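PDB 4CRQ: endo-1,3-beta-glucanase, family GH16 from Zobellia galactanivorans, which probably hydrolyses internal beta-1,3-glucosidic bonds of laminarin, this chain being the catalytic module of a longer modular laminarinase. Local coordinates for residues Q8-D13 / Y226-Q231; E34-R39 / N201-G206; I86-G91 / A220-D225; V161-N166 / V180-G185. The protein carries 1 engineered substitution. One frame throughout, in Å; residues are numbered along the deposited sequence.

Contact 1: Q8-D13 / Y226-Q231. With CA (calcium ion), chain C.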
# COMPACT_ATOMS: atom_id res chain seq x y z
N GLN A 8 -4.42 12.52 -9.80
CA GLN A 8 -4.08 12.87 -8.43
C GLN A 8 -5.29 12.84 -7.53
O GLN A 8 -6.42 13.01 -8.01
CB GLN A 8 -3.45 14.28 -8.34
CG GLN A 8 -4.45 15.37 -8.78
CD GLN A 8 -3.90 16.73 -9.13
OE1 GLN A 8 -4.29 17.27 -10.17
NE2 GLN A 8 -3.01 17.28 -8.31
N ASP A 9 -5.03 12.68 -6.24
CA ASP A 9 -6.04 12.96 -5.23
C ASP A 9 -5.27 13.77 -4.19
O ASP A 9 -4.37 13.22 -3.54
CB ASP A 9 -6.71 11.73 -4.60
CG ASP A 9 -7.99 12.12 -3.84
OD1 ASP A 9 -8.11 13.31 -3.41
OD2 ASP A 9 -8.87 11.27 -3.67
N GLU A 10 -5.59 15.06 -4.05
CA GLU A 10 -4.94 15.98 -3.11
C GLU A 10 -5.64 16.02 -1.74
O GLU A 10 -5.12 16.66 -0.82
CB GLU A 10 -4.92 17.41 -3.69
CG GLU A 10 -4.18 17.52 -5.02
CD GLU A 10 -2.70 17.15 -4.94
OE1 GLU A 10 -2.02 17.61 -3.99
OE2 GLU A 10 -2.22 16.42 -5.84
N PHE A 11 -6.81 15.37 -1.61
CA PHE A 11 -7.57 15.36 -0.35
C PHE A 11 -7.81 16.77 0.22
O PHE A 11 -7.71 16.98 1.43
CB PHE A 11 -6.86 14.41 0.68
CG PHE A 11 -6.68 13.01 0.17
CD1 PHE A 11 -7.80 12.18 -0.04
CD2 PHE A 11 -5.41 12.52 -0.13
CE1 PHE A 11 -7.63 10.89 -0.53
CE2 PHE A 11 -5.22 11.20 -0.60
CZ PHE A 11 -6.36 10.39 -0.82
N ASP A 12 -8.13 17.75 -0.66
CA ASP A 12 -8.30 19.13 -0.18
C ASP A 12 -9.34 19.27 0.94
O ASP A 12 -9.03 19.81 2.01
CB ASP A 12 -8.64 20.10 -1.32
CG ASP A 12 -7.50 20.29 -2.31
OD1 ASP A 12 -6.31 20.06 -1.99
OD2 ASP A 12 -7.82 20.68 -3.45
N ASP A 13 -10.54 18.74 0.69
CA ASP A 13 -11.67 18.87 1.64
C ASP A 13 -12.44 17.57 1.85
O ASP A 13 -13.20 17.45 2.83
CB ASP A 13 -12.62 19.97 1.16
CG ASP A 13 -12.01 21.38 1.27
OD1 ASP A 13 -11.72 21.83 2.41
OD2 ASP A 13 -11.83 22.03 0.21
N TYR A 226 -1.27 13.44 -0.32
CA TYR A 226 -1.78 13.28 -1.68
C TYR A 226 -1.28 12.00 -2.25
O TYR A 226 -0.29 11.45 -1.73
CB TYR A 226 -1.35 14.45 -2.60
CG TYR A 226 0.16 14.73 -2.66
CD1 TYR A 226 1.06 13.85 -3.34
CD2 TYR A 226 0.69 15.89 -2.05
CE1 TYR A 226 2.44 14.13 -3.41
CE2 TYR A 226 2.08 16.17 -2.12
CZ TYR A 226 2.94 15.29 -2.80
OH TYR A 226 4.28 15.56 -2.89
N VAL A 227 -1.94 11.51 -3.29
CA VAL A 227 -1.39 10.43 -4.13
C VAL A 227 -1.32 11.05 -5.54
O VAL A 227 -2.31 11.70 -5.97
CB VAL A 227 -2.28 9.17 -4.18
CG1 VAL A 227 -1.67 8.10 -5.12
CG2 VAL A 227 -2.51 8.59 -2.76
N ARG A 228 -0.20 10.89 -6.25
CA ARG A 228 -0.05 11.43 -7.61
C ARG A 228 0.54 10.38 -8.52
O ARG A 228 1.41 9.58 -8.09
CB ARG A 228 0.83 12.70 -7.63
CG ARG A 228 0.22 13.89 -6.91
CD ARG A 228 1.21 15.03 -6.78
NE ARG A 228 0.63 16.13 -6.01
CZ ARG A 228 1.30 17.17 -5.52
NH1 ARG A 228 2.62 17.31 -5.73
NH2 ARG A 228 0.63 18.10 -4.84
N VAL A 229 0.08 10.40 -9.78
CA VAL A 229 0.60 9.49 -10.80
C VAL A 229 1.03 10.32 -11.99
O VAL A 229 0.22 11.11 -12.51
CB VAL A 229 -0.41 8.41 -11.26
CG1 VAL A 229 0.17 7.55 -12.40
CG2 VAL A 229 -0.81 7.53 -10.06
N TYR A 230 2.28 10.17 -12.40
CA TYR A 230 2.83 10.78 -13.58
C TYR A 230 3.15 9.70 -14.61
O TYR A 230 3.53 8.58 -14.24
CB TYR A 230 4.15 11.48 -13.27
CG TYR A 230 4.06 12.63 -12.30
CD1 TYR A 230 4.08 12.40 -10.89
CD2 TYR A 230 3.94 13.98 -12.77
CE1 TYR A 230 3.99 13.46 -10.00
CE2 TYR A 230 3.85 15.05 -11.87
CZ TYR A 230 3.88 14.79 -10.49
OH TYR A 230 3.78 15.85 -9.61
N GLN A 231 3.00 10.02 -15.90
CA GLN A 231 3.40 9.07 -16.95
C GLN A 231 4.17 9.82 -18.02
O GLN A 231 3.97 11.03 -18.19
CB GLN A 231 2.20 8.34 -17.56
CG GLN A 231 1.62 7.25 -16.66
CD GLN A 231 0.36 6.65 -17.23
OE1 GLN A 231 -0.41 7.34 -17.92
NE2 GLN A 231 0.13 5.38 -16.96
CA CA C . -3.35 17.43 0.48
O HOH W 1 -2.11 18.14 -1.37
O HOH W 2 -4.96 19.40 0.05
O HOH W 3 -2.77 19.66 1.54
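The carboxylate of Glu10 overlaps the edge of the Arg228 guanidinium and is gripped side-on, one oxygen to each of two nitrogens. This salt bridge sits where strand 4-9 ends beside the C-terminal strand 220-231, an antiparallel pair in the beta-sandwich of the GH16 catalytic module. Arg228 NH2 lies 2.8 Å from Glu10 OE1 and Arg228 NE 2.9 Å from Glu10 OE2. Both bonds are nearly straight, although the two flat groups are turned 34° against each other. A bend at chi2 of Glu10 (-62°) brings the carboxylate round to the arginine. Gln8 NE2 adds a second donor to Glu10 OE2 at 2.7 Å, arriving from above the carboxylate plane; with the arginine it would probably help to keep this group ionised. The guanidinium in turn lies over the Tyr226 ring, Arg228 CZ being 3.5 Å above the ring plane and over its centre. Asp9 and Val227 form a hydrogen-bonded pair, Asp9 N to Val227 O at 2.9 Å and Val227 N to Asp9 O at 3.0 Å. Their side chains occupy the face opposite Gln8 and Arg228, where Asp9 OD2 is held by Trp19 and Gly16. Asp9 OD1 accepts from Phe11 N in an Asx turn, and Phe11 CE2 comes up beside Val227 CG2. Past the strand end, the chain meets a calcium ion that also binds Gly48 and Asp225. Glu10 O takes the metal at 2.3 Å, and a calcium-bound water donates to Glu10 OE1 at 2.7 Å.

Contact 2: E34-R39 / N201-G206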
# COMPACT_ATOMS: atom_id res chain seq x y z
N GLU A 34 -4.55 -10.83 9.84
CA GLU A 34 -4.64 -9.46 10.40
C GLU A 34 -5.79 -9.39 11.42
O GLU A 34 -6.77 -10.15 11.32
CB GLU A 34 -4.85 -8.44 9.30
CG GLU A 34 -3.62 -8.37 8.39
CD GLU A 34 -3.86 -7.71 7.04
OE1 GLU A 34 -4.85 -6.93 6.89
OE2 GLU A 34 -3.07 -7.95 6.10
N LEU A 35 -5.66 -8.48 12.39
CA LEU A 35 -6.62 -8.40 13.52
C LEU A 35 -7.71 -7.33 13.39
O LEU A 35 -8.65 -7.33 14.18
CB LEU A 35 -5.85 -8.27 14.87
CG LEU A 35 -4.69 -9.26 15.10
CD1 LEU A 35 -3.88 -8.88 16.33
CD2 LEU A 35 -5.19 -10.71 15.19
N GLN A 36 -7.58 -6.45 12.40
CA GLN A 36 -8.56 -5.34 12.25
C GLN A 36 -9.78 -5.68 11.38
O GLN A 36 -9.71 -6.51 10.45
CB GLN A 36 -7.94 -4.04 11.67
CG GLN A 36 -7.71 -4.06 10.15
CD GLN A 36 -6.74 -5.12 9.66
OE1 GLN A 36 -5.78 -5.46 10.36
NE2 GLN A 36 -6.99 -5.66 8.46
N TYR A 37 -10.88 -5.02 11.70
CA TYR A 37 -12.07 -5.04 10.89
C TYR A 37 -12.13 -3.67 10.15
O TYR A 37 -12.24 -2.64 10.82
CB TYR A 37 -13.30 -5.27 11.76
CG TYR A 37 -14.62 -5.47 11.05
CD1 TYR A 37 -15.27 -4.41 10.33
CD2 TYR A 37 -15.27 -6.71 11.10
CE1 TYR A 37 -16.50 -4.61 9.68
CE2 TYR A 37 -16.50 -6.91 10.45
CZ TYR A 37 -17.11 -5.86 9.76
OH TYR A 37 -18.30 -6.09 9.14
N TYR A 38 -12.03 -3.65 8.80
CA TYR A 38 -12.07 -2.37 8.09
C TYR A 38 -13.48 -1.81 8.05
O TYR A 38 -14.45 -2.53 7.88
CB TYR A 38 -11.53 -2.59 6.70
CG TYR A 38 -10.01 -2.81 6.61
CD1 TYR A 38 -9.11 -1.90 7.21
CD2 TYR A 38 -9.48 -3.91 5.90
CE1 TYR A 38 -7.73 -2.06 7.12
CE2 TYR A 38 -8.11 -4.09 5.80
CZ TYR A 38 -7.24 -3.16 6.41
OH TYR A 38 -5.88 -3.30 6.31
N ARG A 39 -13.56 -0.49 8.22
CA ARG A 39 -14.85 0.27 8.12
C ARG A 39 -14.65 1.57 7.39
O ARG A 39 -13.55 2.14 7.38
CB ARG A 39 -15.42 0.55 9.52
CG ARG A 39 -15.54 -0.74 10.39
CD ARG A 39 -16.47 -0.51 11.58
NE ARG A 39 -17.86 -0.30 11.12
CZ ARG A 39 -18.76 0.52 11.70
NH1 ARG A 39 -18.44 1.23 12.79
NH2 ARG A 39 -19.99 0.61 11.21
N ASN A 201 -3.89 1.45 3.07
CA ASN A 201 -4.52 0.85 4.27
C ASN A 201 -3.62 0.94 5.46
O ASN A 201 -2.41 1.23 5.34
CB ASN A 201 -4.86 -0.65 4.04
CG ASN A 201 -3.59 -1.53 3.98
OD1 ASN A 201 -2.89 -1.52 2.97
ND2 ASN A 201 -3.28 -2.27 5.06
N MET A 202 -4.21 0.68 6.64
CA MET A 202 -3.35 0.42 7.80
C MET A 202 -3.92 -0.80 8.53
O MET A 202 -5.02 -0.72 9.10
CB MET A 202 -3.20 1.62 8.74
CG MET A 202 -2.17 1.33 9.86
SD MET A 202 -1.52 2.85 10.62
CE MET A 202 -3.01 3.76 11.07
N ALA A 203 -3.18 -1.92 8.50
CA ALA A 203 -3.59 -3.12 9.21
C ALA A 203 -3.12 -3.04 10.67
O ALA A 203 -2.23 -2.22 11.00
CB ALA A 203 -3.05 -4.37 8.52
N VAL A 204 -3.73 -3.86 11.53
CA VAL A 204 -3.28 -4.03 12.91
C VAL A 204 -3.05 -5.54 13.12
O VAL A 204 -4.01 -6.35 13.03
CB VAL A 204 -4.29 -3.50 13.95
CG1 VAL A 204 -3.74 -3.66 15.37
CG2 VAL A 204 -4.67 -2.05 13.65
N GLY A 205 -1.79 -5.90 13.41
CA GLY A 205 -1.37 -7.31 13.58
C GLY A 205 -1.35 -8.08 12.27
O GLY A 205 -1.78 -7.60 11.21
N GLY A 206 -0.83 -9.30 12.33
CA GLY A 206 -0.74 -10.14 11.14
C GLY A 206 0.56 -10.88 11.18
O GLY A 206 1.39 -10.64 12.09
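Gln36 reaches across to Val204 with its amide, OE1 accepting Val204 N at 2.9 Å in a nearly straight bond. In this part of the GH16 beta-sandwich, strands 36-38 and 196-204 both pair with strand 62-70, and a side chain stands in for a backbone acceptor between them; their short axes run 150° apart, 7.1 Å at closest approach. Val204 N sits above the plane of the Gln36 carbonyl, 39° out of it. The other end of the amide is used as well: Gln36 NE2 donates to the anti lone pair of Glu34 OE1 at 2.9 Å. With CG between the backbone N and the carbonyl carbon (chi1 78°) and a bend at chi2, the glutamine folds back so that one amide serves both partners. Val204 O is satisfied by Leu35 N at 2.8 Å, which completes the grip on both polar backbone atoms of Val204. Farther along, Asn201 ND2 gives Tyr38 OH a weak bond of 3.1 Å, the amide nearly perpendicular to the ring; the stronger partner of Asn201 is Trp99, whose NE1 donates to OD1. Met202 O lies at the edge of the Tyr38 ring, near its plane, and is hydrogen-bonded to Ser66 OG. Ala203 CB packs against the Glu34 carboxylate, a methyl-to-oxygen contact, and Leu35 CD1 lies 4.0 Å from Gly205 CA. One buried acceptor lacks a conventional partner: Gly205 O meets just carbon here, with Glu34 CA approaching to 3.5 Å in a C-H...O contact.

Contact 3: I86-G91 / A220-D225. With CA (calcium ion), chain C.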
# COMPACT_ATOMS: atom_id res chain seq x y z
N ILE A 86 3.41 10.89 2.74
CA ILE A 86 2.81 10.19 3.89
C ILE A 86 3.60 10.39 5.18
O ILE A 86 4.84 10.36 5.15
CB ILE A 86 2.75 8.66 3.59
CG1 ILE A 86 1.97 8.36 2.30
CG2 ILE A 86 2.10 7.85 4.74
CD1 ILE A 86 1.96 6.88 1.88
N ALA A 87 2.86 10.56 6.29
CA ALA A 87 3.43 10.64 7.65
C ALA A 87 2.81 9.45 8.39
O ALA A 87 1.61 9.22 8.32
CB ALA A 87 3.10 11.96 8.32
N LEU A 88 3.63 8.67 9.11
CA LEU A 88 3.19 7.42 9.72
C LEU A 88 3.23 7.41 11.23
O LEU A 88 4.15 7.98 11.81
CB LEU A 88 4.11 6.29 9.21
CG LEU A 88 4.10 5.99 7.70
CD1 LEU A 88 5.18 4.98 7.33
CD2 LEU A 88 2.70 5.51 7.25
N PRO A 89 2.26 6.74 11.88
CA PRO A 89 2.26 6.61 13.33
C PRO A 89 3.17 5.45 13.72
O PRO A 89 3.47 4.62 12.87
CB PRO A 89 0.82 6.26 13.65
CG PRO A 89 0.33 5.50 12.44
CD PRO A 89 1.08 6.07 11.26
N SER A 90 3.62 5.36 14.96
CA SER A 90 4.48 4.24 15.35
C SER A 90 3.85 3.46 16.49
O SER A 90 3.25 4.07 17.37
CB SER A 90 5.88 4.74 15.71
OG SER A 90 6.57 5.25 14.56
N GLY A 91 3.97 2.13 16.47
CA GLY A 91 3.44 1.33 17.57
C GLY A 91 3.46 -0.12 17.19
O GLY A 91 3.16 -0.44 16.02
N ALA A 220 -4.36 5.52 16.19
CA ALA A 220 -3.14 5.83 15.42
C ALA A 220 -3.56 6.38 14.07
O ALA A 220 -4.40 5.77 13.43
CB ALA A 220 -2.31 4.58 15.27
N GLN A 221 -2.94 7.47 13.62
CA GLN A 221 -3.31 8.14 12.37
C GLN A 221 -2.22 8.01 11.31
O GLN A 221 -1.08 8.41 11.54
CB GLN A 221 -3.58 9.65 12.58
CG GLN A 221 -4.77 9.99 13.47
CD GLN A 221 -4.99 11.49 13.63
OE1 GLN A 221 -4.04 12.27 13.60
NE2 GLN A 221 -6.22 11.89 13.78
N MET A 222 -2.60 7.45 10.16
CA MET A 222 -1.76 7.46 8.95
C MET A 222 -2.25 8.67 8.14
O MET A 222 -3.44 8.75 7.81
CB MET A 222 -1.91 6.13 8.19
CG MET A 222 -1.31 6.13 6.80
SD MET A 222 -1.70 4.51 6.10
CE MET A 222 -0.83 4.61 4.53
N LEU A 223 -1.34 9.60 7.83
CA LEU A 223 -1.65 10.85 7.12
C LEU A 223 -1.13 10.77 5.72
O LEU A 223 0.06 10.56 5.51
CB LEU A 223 -1.02 12.05 7.83
CG LEU A 223 -1.38 12.20 9.33
CD1 LEU A 223 -0.71 13.46 9.87
CD2 LEU A 223 -2.87 12.25 9.61
N VAL A 224 -2.03 10.92 4.75
CA VAL A 224 -1.66 10.93 3.32
C VAL A 224 -2.05 12.31 2.74
O VAL A 224 -3.25 12.64 2.58
CB VAL A 224 -2.32 9.78 2.52
CG1 VAL A 224 -1.81 9.76 1.05
CG2 VAL A 224 -2.10 8.42 3.17
N ASP A 225 -1.03 13.12 2.45
CA ASP A 225 -1.24 14.47 1.92
C ASP A 225 -1.80 14.36 0.49
O ASP A 225 -2.72 15.12 0.12
CB ASP A 225 0.08 15.23 1.98
CG ASP A 225 -0.02 16.70 1.56
OD1 ASP A 225 -1.16 17.25 1.35
OD2 ASP A 225 1.07 17.32 1.42
CA CA C . -3.35 17.43 0.48
O HOH W 2 -4.96 19.40 0.05
O HOH W 1 -2.11 18.14 -1.37
O HOH W 3 -2.77 19.66 1.54
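Residues 86-89 and 220-224 run antiparallel, their end-to-end directions 176° apart, with Ala87 and Leu223 as a hydrogen-bonded pair and Ile86 and Val224 as a non-hydrogen-bonded one. This joins strand 80-87 to strand 220-231 in the beta-sandwich of the GH16 module. Ala87 N to Leu223 O is 2.9 Å and Leu223 N to Ala87 O is 3.0 Å, both close to straight. Two residues on, Pro89 has no N-H to continue the ladder; its ring packs on the opposite backbone instead, Pro89 CD lying 3.2 Å from Gln221 O. Beyond it Pro89 CB touches Ala220 CB at 3.9 Å. On one face of the sheet Ile86 and Val224 lie side by side and point the same way, Ile86 CG1 being 4.2 Å from Val224 CG2. Met222, extended throughout with CG anti to the backbone N (chi1 169°), runs alongside Leu88 in the same fashion, and Met222 CG comes within 4.1 Å of Leu88 CD2. These apolar groups pack toward strand 94-102, where Phe98 receives Ile86 and Pro96 receives both Leu88 and Met222, so they help fill the interior between layers. Ala87 and Leu223 occupy the other face, CB against CB, and Tyr156 adjoins both. At the far end of the segment Asp225 turns to the calcium ion, which also binds backbone oxygens of Glu10 and Gly48. Asp225 O and Asp225 OD1 each bind the metal at 2.4 Å, while Asp225 OD2 forms a salt bridge with Arg85 NH1.

Contact 4: V161-N166 / V180-G185; sequences VEWDAN and VDISNG
From CB, Ile182 sends CG1 into the position between its backbone N and carbonyl carbon (chi1 62°), which aims that branch at the turn of residues 164-166. CG1 lies 3.5 Å from Asn166 C and also close to Ala165 O. The tip, Ile182 CD1, goes deeper: it touches Asp164 O at 3.4 Å and meets the Trp163 indole at its edge, in plane, 3.9 Å from NE1. That indole N-H is engaged with Phe192 O, and the methyl packs beside it against the ring edge. The backbone of the same isoleucine adds a hydrogen bond: Ile182 N donates to Asn166 O at 2.9 Å, from well above the carbonyl plane. Each segment is shaped by its own Asx turn. In one, Asp164 OD1 accepts Asn166 N at 2.8 Å and also serves Ser167 N. In the other, Asp181 OD1 takes both the backbone N and the hydroxyl of Ser183, the OG giving 2.7 Å to its syn lone pair. Ser183 CB then sits 3.2 Å from Asn166 OD1, a close carbon-to-oxygen approach near the surface. One water bridges the segments, donating to Ala165 O and accepting from Asn184 N. The contact closes the end of an antiparallel meander of strands 156-163, 167-172 and 175-181 in the GH16 sandwich; strand 80-87 flanks strand 156-163, and Trp163 packs edge-to-face with Tyr79 from the loop before strand 80-87 and with Phe196 from strand 196-204.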
# COMPACT_ATOMS: atom_id res chain seq x y z
N VAL A 161 7.40 4.69 -6.70
CA VAL A 161 8.03 3.74 -7.60
C VAL A 161 8.05 4.34 -8.98
O VAL A 161 7.09 5.04 -9.33
CB VAL A 161 7.32 2.35 -7.67
CG1 VAL A 161 7.56 1.58 -6.39
CG2 VAL A 161 5.83 2.47 -8.06
N GLU A 162 9.10 4.09 -9.74
CA GLU A 162 9.11 4.37 -11.18
C GLU A 162 9.02 3.02 -11.87
O GLU A 162 9.89 2.16 -11.68
CB GLU A 162 10.35 5.12 -11.63
CG GLU A 162 10.35 6.58 -11.23
CD GLU A 162 11.64 7.31 -11.58
OE1 GLU A 162 12.61 6.70 -12.11
OE2 GLU A 162 11.68 8.52 -11.31
N TRP A 163 7.97 2.84 -12.66
CA TRP A 163 7.66 1.59 -13.32
C TRP A 163 7.58 1.77 -14.80
O TRP A 163 6.77 2.56 -15.24
CB TRP A 163 6.34 1.11 -12.71
CG TRP A 163 5.59 -0.02 -13.36
CD1 TRP A 163 6.10 -1.13 -14.04
CD2 TRP A 163 4.14 -0.18 -13.37
NE1 TRP A 163 5.08 -1.95 -14.48
CE2 TRP A 163 3.87 -1.43 -14.11
CE3 TRP A 163 3.07 0.56 -12.87
CZ2 TRP A 163 2.57 -1.89 -14.32
CZ3 TRP A 163 1.76 0.09 -13.09
CH2 TRP A 163 1.53 -1.12 -13.80
N ASP A 164 8.42 1.08 -15.57
CA ASP A 164 8.35 1.12 -17.04
C ASP A 164 8.28 -0.33 -17.56
O ASP A 164 8.19 -1.28 -16.76
CB ASP A 164 9.51 1.93 -17.64
CG ASP A 164 10.87 1.35 -17.33
OD1 ASP A 164 11.05 0.13 -17.11
OD2 ASP A 164 11.77 2.19 -17.32
N ALA A 165 8.35 -0.50 -18.87
CA ALA A 165 8.30 -1.84 -19.47
C ALA A 165 9.46 -2.76 -19.03
O ALA A 165 9.34 -3.98 -19.06
CB ALA A 165 8.25 -1.72 -20.99
N ASN A 166 10.58 -2.16 -18.60
CA ASN A 166 11.81 -2.92 -18.27
C ASN A 166 12.17 -3.08 -16.80
O ASN A 166 12.91 -4.01 -16.45
CB ASN A 166 13.00 -2.28 -18.99
CG ASN A 166 12.90 -2.38 -20.49
OD1 ASN A 166 12.52 -3.43 -21.03
ND2 ASN A 166 13.23 -1.31 -21.18
N VAL A 180 13.99 -3.99 -9.66
CA VAL A 180 13.71 -5.31 -10.21
C VAL A 180 13.65 -5.17 -11.73
O VAL A 180 13.10 -4.20 -12.26
CB VAL A 180 12.42 -6.03 -9.68
CG1 VAL A 180 12.58 -6.42 -8.24
CG2 VAL A 180 11.15 -5.20 -9.87
N ASP A 181 14.25 -6.15 -12.40
CA ASP A 181 14.23 -6.25 -13.83
C ASP A 181 12.93 -7.01 -14.18
O ASP A 181 12.65 -8.09 -13.63
CB ASP A 181 15.52 -6.94 -14.28
CG ASP A 181 15.55 -7.31 -15.77
OD1 ASP A 181 14.76 -6.78 -16.59
OD2 ASP A 181 16.40 -8.16 -16.12
N ILE A 182 12.14 -6.42 -15.06
CA ILE A 182 10.91 -7.07 -15.57
C ILE A 182 10.94 -7.20 -17.11
O ILE A 182 9.96 -7.67 -17.69
CB ILE A 182 9.57 -6.40 -15.05
CG1 ILE A 182 9.43 -4.93 -15.51
CG2 ILE A 182 9.42 -6.55 -13.53
CD1 ILE A 182 8.01 -4.38 -15.45
N SER A 183 12.03 -6.78 -17.76
CA SER A 183 12.13 -6.78 -19.24
C SER A 183 11.81 -8.17 -19.83
O SER A 183 12.33 -9.20 -19.37
CB SER A 183 13.47 -6.25 -19.76
OG SER A 183 14.54 -7.01 -19.25
N ASN A 184 10.94 -8.16 -20.85
CA ASN A 184 10.48 -9.36 -21.59
C ASN A 184 9.87 -10.45 -20.69
O ASN A 184 9.82 -11.63 -21.08
CB ASN A 184 11.63 -9.91 -22.48
CG ASN A 184 12.13 -8.88 -23.48
OD1 ASN A 184 13.32 -8.58 -23.52
ND2 ASN A 184 11.22 -8.32 -24.28
N GLY A 185 9.40 -10.05 -19.51
CA GLY A 185 8.79 -10.96 -18.55
C GLY A 185 9.74 -11.98 -17.95
O GLY A 185 9.29 -13.07 -17.57
O HOH W 4 9.62 -5.74 -21.32

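How the contacts relate
Contacts 1 and 3 share strand 220-231, which pairs with strand 4-9 in one and strand 80-87 in the other; their centres are about 17 Å apart, and Phe11 and Asp225 meet near the calcium ion, so the metal ties the beginning of the chain to its last strand. Contact 2 lies about 14 Å from contact 3, centre to centre, and Met202 packs on Pro89 and Ala220 between them. Along the chain these two interlock, their segments alternating, whereas contact 1 spans all the others. Contact 4, a local closure of only 14 residues, lies about 29 Å from contact 3 and 31 Å from contact 2 between centres, across the middle of the module.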